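Local coordinates for hydrolase, putative (Plasmodium vivax, PDB 2B30), which is of unproven function but is probably a magnesium-dependent phosphatase of the Cof-like branch of the haloacid dehalogenase (HAD) superfamily, crystallised here with calcium, at residues Asp26-Leu31 with Asn240-Val245; Val95-Thr100 with Glu217-Gly222. All coordinates share one frame; numbering follows the deposited sequence.

Contact 1 (Asp26-Leu31 with Asn240-Val245)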
loop_
_atom_site.group_PDB
_atom_site.type_symbol
_atom_site.label_atom_id
_atom_site.label_comp_id
_atom_site.label_asym_id
_atom_site.label_seq_id
_atom_site.Cartn_x
_atom_site.Cartn_y
_atom_site.Cartn_z
ATOM N N ASP A 26 -21.124 -9.393 2.727
ATOM C CA ASP A 26 -21.321 -9.488 4.177
ATOM C C ASP A 26 -20.585 -8.351 4.890
ATOM O O ASP A 26 -19.677 -8.586 5.687
ATOM C CB ASP A 26 -20.816 -10.846 4.674
ATOM C CG ASP A 26 -21.065 -11.066 6.154
ATOM O OD1 ASP A 26 -22.178 -10.769 6.620
ATOM O OD2 ASP A 26 -20.139 -11.536 6.851
ATOM N N ILE A 27 -20.988 -7.121 4.609
ATOM C CA ILE A 27 -20.294 -5.938 5.106
ATOM C C ILE A 27 -20.477 -5.731 6.606
ATOM O O ILE A 27 -21.600 -5.746 7.113
ATOM C CB ILE A 27 -20.762 -4.662 4.358
ATOM C CG1 ILE A 27 -20.294 -4.709 2.902
ATOM C CG2 ILE A 27 -20.238 -3.381 5.033
ATOM C CD1 ILE A 27 -21.105 -3.818 1.979
ATOM N N LYS A 28 -19.352 -5.514 7.291
ATOM C CA LYS A 28 -19.325 -5.211 8.722
ATOM C C LYS A 28 -18.627 -3.882 9.078
ATOM O O LYS A 28 -18.714 -3.438 10.230
ATOM C CB LYS A 28 -18.679 -6.386 9.473
ATOM C CG LYS A 28 -19.585 -7.596 9.499
ATOM C CD LYS A 28 -18.928 -8.837 10.066
ATOM C CE LYS A 28 -19.887 -10.046 9.998
ATOM N NZ LYS A 28 -19.226 -11.360 10.325
ATOM N N LEU A 29 -17.959 -3.250 8.102
ATOM C CA LEU A 29 -17.193 -2.015 8.331
ATOM C C LEU A 29 -17.478 -1.013 7.226
ATOM O O LEU A 29 -17.287 -1.328 6.048
ATOM C CB LEU A 29 -15.691 -2.305 8.334
ATOM C CG LEU A 29 -14.797 -1.550 9.330
ATOM C CD1 LEU A 29 -13.343 -1.574 8.855
ATOM C CD2 LEU A 29 -15.234 -0.135 9.598
ATOM N N LEU A 30 -17.926 0.188 7.600
ATOM C CA LEU A 30 -18.125 1.274 6.633
ATOM C C LEU A 30 -16.973 2.266 6.752
ATOM O O LEU A 30 -16.791 2.886 7.802
ATOM C CB LEU A 30 -19.464 1.991 6.856
ATOM C CG LEU A 30 -20.740 1.140 6.950
ATOM C CD1 LEU A 30 -21.979 2.031 7.137
ATOM C CD2 LEU A 30 -20.915 0.226 5.735
ATOM N N LEU A 31 -16.203 2.406 5.674
ATOM C CA LEU A 31 -15.073 3.320 5.620
ATOM C C LEU A 31 -15.401 4.479 4.682
ATOM O O LEU A 31 -15.429 4.321 3.469
ATOM C CB LEU A 31 -13.823 2.587 5.137
ATOM C CG LEU A 31 -13.354 1.379 5.963
ATOM C CD1 LEU A 31 -12.124 0.826 5.305
ATOM C CD2 LEU A 31 -13.070 1.695 7.454
ATOM N N ASN A 240 -11.050 -8.217 4.523
ATOM C CA ASN A 240 -11.243 -7.331 3.374
ATOM C C ASN A 240 -12.637 -7.516 2.737
ATOM O O ASN A 240 -13.330 -6.551 2.483
ATOM C CB ASN A 240 -10.122 -7.586 2.353
ATOM C CG ASN A 240 -10.281 -6.777 1.071
ATOM O OD1 ASN A 240 -11.326 -6.823 0.400
ATOM N ND2 ASN A 240 -9.226 -6.049 0.709
ATOM N N ASP A 241 -13.018 -8.766 2.479
ATOM C CA ASP A 241 -14.398 -9.148 2.124
ATOM C C ASP A 241 -15.465 -8.281 2.790
ATOM O O ASP A 241 -16.487 -7.987 2.182
ATOM C CB ASP A 241 -14.687 -10.598 2.595
ATOM C CG ASP A 241 -14.566 -11.635 1.496
ATOM O OD1 ASP A 241 -14.671 -11.307 0.292
ATOM O OD2 ASP A 241 -14.389 -12.815 1.856
ATOM N N GLN A 242 -15.253 -7.942 4.063
ATOM C CA GLN A 242 -16.282 -7.307 4.891
ATOM C C GLN A 242 -16.211 -5.786 4.929
ATOM O O GLN A 242 -16.964 -5.152 5.654
ATOM C CB GLN A 242 -16.183 -7.844 6.311
ATOM C CG GLN A 242 -16.403 -9.333 6.383
ATOM C CD GLN A 242 -16.028 -9.903 7.718
ATOM O OE1 GLN A 242 -15.032 -9.505 8.306
ATOM N NE2 GLN A 242 -16.823 -10.850 8.205
ATOM N N VAL A 243 -15.326 -5.201 4.136
ATOM C CA VAL A 243 -15.067 -3.775 4.205
ATOM C C VAL A 243 -15.682 -3.070 3.010
ATOM O O VAL A 243 -15.354 -3.409 1.874
ATOM C CB VAL A 243 -13.544 -3.513 4.221
ATOM C CG1 VAL A 243 -13.257 -2.031 4.187
ATOM C CG2 VAL A 243 -12.915 -4.155 5.452
ATOM N N LEU A 244 -16.565 -2.102 3.264
ATOM C CA LEU A 244 -17.070 -1.227 2.208
ATOM C C LEU A 244 -16.509 0.176 2.363
ATOM O O LEU A 244 -16.596 0.774 3.435
ATOM C CB LEU A 244 -18.597 -1.152 2.194
ATOM C CG LEU A 244 -19.172 -0.091 1.224
ATOM C CD1 LEU A 244 -20.227 -0.688 0.336
ATOM C CD2 LEU A 244 -19.706 1.131 1.948
ATOM N N VAL A 245 -15.993 0.710 1.260
ATOM C CA VAL A 245 -15.255 1.967 1.271
ATOM C C VAL A 245 -15.733 2.890 0.140
ATOM O O VAL A 245 -16.134 2.415 -0.928
ATOM C CB VAL A 245 -13.725 1.702 1.174
ATOM C CG1 VAL A 245 -13.357 1.074 -0.143
ATOM C CG2 VAL A 245 -12.934 2.976 1.379
HETATM O O HOH W 1 -18.323 -10.012 1.935
#
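Strands 29-31 and 243-245 run parallel, their axes 4.8 Å apart and inclined by 21°, with Leu29, Leu30 and Leu31 set beside Val243, Leu244 and Val245. Gln242 O opens the pairing by accepting from two successive amides, Lys28 N at 2.9 Å and Leu29 N at a longer 3.3 Å, both in its carbonyl plane. Leu244 then bonds through both its backbone groups: its N gives to Leu29 O nearly along the C=O axis, and its O takes a nearly straight bond (173°) from Leu31 N at 2.8 Å. These are the two central strands of the Rossmann-like HAD core, where strand 29-33 lies between 63-67 and 243-247 and ends at the calcium ligand Asp33. On one sheet face Leu244, its CG anti to the backbone N (chi1 172°), crosses Ile27 obliquely, CD1 meeting Ile27 CD1 at 3.6 Å, while its other methyl, CD2, lies alongside Leu30 CD2. Helix 288-297 covers this face through Leu292, Leu293 and Val296. On the other face Leu31 reaches obliquely over Val243, CD1 to CG1, and its CB rests on Val245 CG2. At the solvent end Gln242 extends alongside Lys28 and Asp26. Its NE2 lies by the lysine's CD, CE and NZ without bonding to NZ, and OE1 takes its hydrogen bond from Ser239 N. A long salt bridge joins Lys28 NZ to Asp26 OD2, 3.6 Å apart, and a water ties Asp26 N to Asp241 O.

Contact 2 (Val95-Thr100 with Glu217-Gly222); sequences VYINGT and EVTKLG
After strand 95-96 the chain turns sharply, and the turn, Ile97-Thr100, sets its side chains against one face of strand 217-220 with no strand pairing; the nearest CA atoms, those of Asn98 and Thr219, are still 7.4 Å apart. Asn98 can be followed outward. Its CB points toward the strand and comes within 4.3 Å of Thr219 CG2. CG stands anti to the carbonyl carbon (chi1 -73°), which carries the amide toward Glu217. There ND2 makes a weak hydrogen bond to Glu217 OE1 at 3.4 Å, the two side chains crossing at about a right angle with amide and carboxylate planes 86° apart. The other branch, OD1, is taken by Asn251 ND2, so both ends of the amide have partners, which is consistent with this orientation of the group, though the one on ND2 is weak. Glu217 is likewise shared, since its OE2 forms a salt bridge with Lys181, a charge that probably favours the ionised carboxylate. Two residues along the strand, Thr219 CG2 touches Ile97 CG2 at 4.0 Å and lies near Ile97 O. Its OG1, between the backbone N and the carbonyl carbon (chi1 45°), donates to a water that in turn donates to Asn98 O, each bond 2.7 Å long. The turn is braced from within: Ile97 O accepts from both Thr100 N and Thr100 OG1, the latter at 2.6 Å. Ile97, Asn98 and Gly99 all have positive phi, and at Gly99's backbone angles a CB would jam against the preceding carbonyl O, which calls for glycine. Strand 217-220 belongs to the second, six-stranded sheet, that of the cap, so this is a core-to-cap interface beside the metal site, as expected of a type IIB HAD hydrolase.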
loop_
_atom_site.group_PDB
_atom_site.type_symbol
_atom_site.label_atom_id
_atom_site.label_comp_id
_atom_site.label_asym_id
_atom_site.label_seq_id
_atom_site.Cartn_x
_atom_site.Cartn_y
_atom_site.Cartn_z
ATOM N N VAL A 95 -9.588 6.785 11.120
ATOM C CA VAL A 95 -8.303 6.914 10.453
ATOM C C VAL A 95 -8.154 8.379 10.049
ATOM O O VAL A 95 -8.887 8.878 9.188
ATOM C CB VAL A 95 -8.242 6.018 9.201
ATOM C CG1 VAL A 95 -6.952 6.241 8.444
ATOM C CG2 VAL A 95 -8.390 4.559 9.592
ATOM N N TYR A 96 -7.207 9.062 10.675
ATOM C CA TYR A 96 -7.068 10.487 10.500
ATOM C C TYR A 96 -5.680 10.829 10.010
ATOM O O TYR A 96 -4.755 10.032 10.159
ATOM C CB TYR A 96 -7.360 11.176 11.817
ATOM C CG TYR A 96 -8.751 10.890 12.301
ATOM C CD1 TYR A 96 -9.842 11.432 11.651
ATOM C CD2 TYR A 96 -8.989 10.052 13.397
ATOM C CE1 TYR A 96 -11.132 11.179 12.080
ATOM C CE2 TYR A 96 -10.286 9.790 13.832
ATOM C CZ TYR A 96 -11.344 10.363 13.163
ATOM O OH TYR A 96 -12.627 10.137 13.549
ATOM N N ILE A 97 -5.551 12.010 9.405
ATOM C CA ILE A 97 -4.269 12.509 8.918
ATOM C C ILE A 97 -3.610 11.477 8.004
ATOM O O ILE A 97 -2.458 11.091 8.194
ATOM C CB ILE A 97 -3.315 12.918 10.079
ATOM C CG1 ILE A 97 -4.067 13.778 11.108
ATOM C CG2 ILE A 97 -2.081 13.681 9.528
ATOM C CD1 ILE A 97 -3.142 14.558 12.048
ATOM N N ASN A 98 -4.386 11.029 7.026
ATOM C CA ASN A 98 -3.927 10.119 5.992
ATOM C C ASN A 98 -3.273 8.855 6.524
ATOM O O ASN A 98 -2.330 8.323 5.928
ATOM C CB ASN A 98 -3.034 10.866 4.987
ATOM C CG ASN A 98 -3.841 11.787 4.092
ATOM O OD1 ASN A 98 -5.066 11.636 4.001
ATOM N ND2 ASN A 98 -3.172 12.730 3.423
ATOM N N GLY A 99 -3.801 8.364 7.642
ATOM C CA GLY A 99 -3.384 7.075 8.168
ATOM C C GLY A 99 -2.287 7.108 9.202
ATOM O O GLY A 99 -1.876 6.047 9.682
ATOM N N THR A 100 -1.837 8.310 9.563
ATOM C CA THR A 100 -0.785 8.477 10.560
ATOM C C THR A 100 -1.351 8.586 11.990
ATOM O O THR A 100 -0.608 8.443 12.972
ATOM C CB THR A 100 0.109 9.691 10.228
ATOM O OG1 THR A 100 -0.696 10.865 10.100
ATOM C CG2 THR A 100 0.835 9.468 8.923
ATOM N N GLU A 217 -0.722 18.160 0.896
ATOM C CA GLU A 217 -0.771 17.525 2.208
ATOM C C GLU A 217 0.471 16.659 2.355
ATOM O O GLU A 217 0.648 15.701 1.605
ATOM C CB GLU A 217 -2.029 16.668 2.354
ATOM C CG GLU A 217 -3.271 17.450 2.747
ATOM C CD GLU A 217 -4.478 16.550 3.032
ATOM O OE1 GLU A 217 -4.679 15.523 2.324
ATOM O OE2 GLU A 217 -5.238 16.877 3.974
ATOM N N VAL A 218 1.324 17.004 3.317
ATOM C CA VAL A 218 2.613 16.326 3.533
ATOM C C VAL A 218 2.586 15.464 4.795
ATOM O O VAL A 218 2.436 15.984 5.886
ATOM C CB VAL A 218 3.734 17.358 3.683
ATOM C CG1 VAL A 218 5.076 16.682 3.886
ATOM C CG2 VAL A 218 3.768 18.252 2.466
ATOM N N THR A 219 2.739 14.150 4.638
ATOM C CA THR A 219 2.786 13.213 5.776
ATOM C C THR A 219 4.014 12.317 5.697
ATOM O O THR A 219 4.746 12.340 4.706
ATOM C CB THR A 219 1.527 12.327 5.835
ATOM O OG1 THR A 219 1.211 11.837 4.524
ATOM C CG2 THR A 219 0.345 13.116 6.372
ATOM N N LYS A 220 4.242 11.542 6.754
ATOM C CA LYS A 220 5.354 10.585 6.813
ATOM C C LYS A 220 5.306 9.585 5.646
ATOM O O LYS A 220 4.225 9.224 5.176
ATOM C CB LYS A 220 5.311 9.830 8.146
ATOM C CG LYS A 220 6.546 8.966 8.464
ATOM C CD LYS A 220 6.341 8.193 9.761
ATOM C CE LYS A 220 7.648 7.695 10.358
ATOM N NZ LYS A 220 7.421 7.178 11.739
ATOM N N LEU A 221 6.478 9.151 5.188
ATOM C CA LEU A 221 6.586 8.209 4.070
ATOM C C LEU A 221 6.069 6.841 4.464
ATOM O O LEU A 221 6.229 6.422 5.604
ATOM C CB LEU A 221 8.046 8.073 3.631
ATOM C CG LEU A 221 8.327 7.204 2.395
ATOM C CD1 LEU A 221 7.828 7.873 1.136
ATOM C CD2 LEU A 221 9.807 6.892 2.266
ATOM N N GLY A 222 5.465 6.138 3.514
ATOM C CA GLY A 222 5.002 4.769 3.742
ATOM C C GLY A 222 3.642 4.637 4.405
ATOM O O GLY A 222 3.213 3.518 4.722
HETATM O O HOH W 2 -0.199 9.509 4.755
#

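Contact 1 joins two central strands of the core sheet, and contact 2 joins the same sheet, through the turn after strand 94-96, to the cap. Their centres lie 22 Å apart and their nearest atoms about 6 Å. Between them is the metal site, where Asp33, Asp35 and Asp248 hold calcium. From contact 1 the side chain of Val245 is about 7 Å from that of Asp33 and about 11 Å from the ion. From contact 2, Asn98 is also about 7 Å from Asp33, side chain to side chain, and the side chain of Glu217 about 8 Å from the ion. Contact 1 belongs to the scaffold behind the aspartates, while contact 2 borders the site where core and cap meet.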